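Putative sensory box/GGDEF family protein (Vibrio parahaemolyticus, PDB 3LID) is a putative membrane sensor with an extracellular PDC-fold domain, the part present here, and probably makes cyclic di-GMP from GTP through its GGDEF domain. Local coordinates at residues Glu38-Ser41 and Asp42-His46. Numbering follows the deposited sequence.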
loop_
_atom_site.group_PDB
_atom_site.type_symbol
_atom_site.label_atom_id
_atom_site.label_comp_id
_atom_site.label_asym_id
_atom_site.label_seq_id
_atom_site.Cartn_x
_atom_site.Cartn_y
_atom_site.Cartn_z
ATOM N N GLU A 38 -11.242 -4.871 -2.018
ATOM C CA GLU A 38 -11.955 -5.812 -2.924
ATOM C C GLU A 38 -13.405 -5.462 -3.124
ATOM O O GLU A 38 -13.886 -5.489 -4.252
ATOM C CB GLU A 38 -11.797 -7.247 -2.475
ATOM C CG GLU A 38 -10.301 -7.698 -2.513
ATOM C CD GLU A 38 -10.072 -9.045 -1.842
ATOM O OE1 GLU A 38 -10.865 -9.451 -0.956
ATOM O OE2 GLU A 38 -9.019 -9.680 -2.158
ATOM N N THR A 39 -14.090 -5.104 -2.050
ATOM C CA THR A 39 -15.492 -4.770 -2.166
ATOM C C THR A 39 -15.738 -3.506 -2.959
ATOM O O THR A 39 -16.678 -3.453 -3.853
ATOM C CB THR A 39 -16.128 -4.693 -0.761
ATOM O OG1 THR A 39 -15.856 -5.951 -0.094
ATOM C CG2 THR A 39 -17.645 -4.401 -0.900
ATOM N N ILE A 40 -14.980 -2.458 -2.636
ATOM C CA ILE A 40 -15.198 -1.159 -3.239
ATOM C C ILE A 40 -14.766 -1.288 -4.715
ATOM O O ILE A 40 -15.415 -0.651 -5.598
ATOM C CB ILE A 40 -14.371 -0.087 -2.503
ATOM C CG1 ILE A 40 -14.984 0.273 -1.176
ATOM C CG2 ILE A 40 -14.262 1.206 -3.298
ATOM C CD1 ILE A 40 -16.377 1.032 -1.313
ATOM N N SER A 41 -13.697 -2.035 -5.001
ATOM C CA SER A 41 -13.246 -2.089 -6.452
ATOM C C SER A 41 -14.363 -2.739 -7.287
ATOM O O SER A 41 -14.665 -2.285 -8.448
ATOM C CB SER A 41 -11.994 -2.947 -6.589
ATOM O OG SER A 41 -10.978 -2.274 -5.861
ATOM N N ASP A 42 -14.945 -3.803 -6.748
ATOM C CA ASP A 42 -16.067 -4.467 -7.441
ATOM C C ASP A 42 -17.256 -3.505 -7.632
ATOM O O ASP A 42 -17.870 -3.463 -8.723
ATOM C CB ASP A 42 -16.479 -5.694 -6.657
ATOM C CG ASP A 42 -17.761 -6.356 -7.226
ATOM O OD1 ASP A 42 -17.665 -6.946 -8.298
ATOM O OD2 ASP A 42 -18.839 -6.243 -6.600
ATOM N N LEU A 43 -17.606 -2.708 -6.601
ATOM C CA LEU A 43 -18.737 -1.761 -6.723
ATOM C C LEU A 43 -18.370 -0.703 -7.748
ATOM O O LEU A 43 -19.225 -0.350 -8.591
ATOM C CB LEU A 43 -19.026 -1.073 -5.395
ATOM C CG LEU A 43 -19.809 -2.028 -4.429
ATOM C CD1 LEU A 43 -19.721 -1.496 -3.030
ATOM C CD2 LEU A 43 -21.284 -2.079 -4.862
ATOM N N LEU A 44 -17.112 -0.204 -7.752
ATOM C CA LEU A 44 -16.864 0.853 -8.745
ATOM C C LEU A 44 -16.884 0.297 -10.199
ATOM O O LEU A 44 -17.281 0.981 -11.132
ATOM C CB LEU A 44 -15.473 1.441 -8.512
ATOM C CG LEU A 44 -15.423 2.304 -7.211
ATOM C CD1 LEU A 44 -13.941 2.607 -6.876
ATOM C CD2 LEU A 44 -16.193 3.577 -7.399
ATOM N N GLY A 45 -16.488 -0.938 -10.342
ATOM C CA GLY A 45 -16.380 -1.508 -11.669
ATOM C C GLY A 45 -17.764 -1.835 -12.199
ATOM O O GLY A 45 -17.931 -1.940 -13.408
ATOM N N HIS A 46 -18.734 -1.991 -11.331
ATOM C CA HIS A 46 -20.115 -2.328 -11.733
ATOM C C HIS A 46 -21.102 -1.183 -11.489
ATOM O O HIS A 46 -22.316 -1.412 -11.307
ATOM C CB HIS A 46 -20.553 -3.653 -11.065
ATOM C CG HIS A 46 -19.858 -4.856 -11.616
ATOM N ND1 HIS A 46 -18.727 -5.423 -11.039
ATOM C CD2 HIS A 46 -20.100 -5.570 -12.747
ATOM C CE1 HIS A 46 -18.323 -6.439 -11.784
ATOM N NE2 HIS A 46 -19.149 -6.557 -12.809
HETATM O O HOH W 1 -18.675 -5.434 -4.039
#
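Asp-42, Leu-43, Leu-44 and Gly-45 each give the backbone N-H to the carbonyl four residues back, from Glu-38 to Ser-41, the i to i+4 pattern of an alpha-helix, here the last turns of helix 9-45. The shortest of these bonds runs from Leu-44 N to Ile-40 O at 2.8 Å. Ile-40 has CG2 anti to its nitrogen, which carries that methyl forward along the helix to within 3.9 Å of Leu-44 CD1, the two side chains crossing at a slant. Leu-44 also lays CG 3.4 Å from Ile-40 O, against the very carbonyl its own amide binds. Thr-39 and Leu-43 run alongside each other more loosely, with CG2 and CD1 4.2 Å apart, while Thr-39 OG1 turns back to the carbonyl of Asp-35. A water bridges the two segments, donating to Thr-39 O, which already accepts from Leu-43 N, and to Asp-42 OD2 at 2.7 Å. His-46, the first residue to leave helical geometry, sets its ring edge-on beside the last turn, where ND1 donates to Asp-42 O at 3.2 Å; the acceptor lies close to the ring plane, as suits an N-H donor, and the side chain adds to the weak backbone bonds that Asp-42 O receives from Gly-45 N and His-46 N. Ser-41 OG is likewise bonded to a backbone carbonyl, that of Ile-37. Within this PDC-fold sensor domain, Ser-41 and Leu-44 face the seven-stranded antiparallel sheet, on strands 150-160 and 163-173, Ser-41 touching Ile-154 and Leu-170 and Leu-44 meeting Leu-168 and Leu-170, while Leu-44 also packs on Met-68 and Trp-69 of helix 59-76, joining the end of the long N-terminal helix to both.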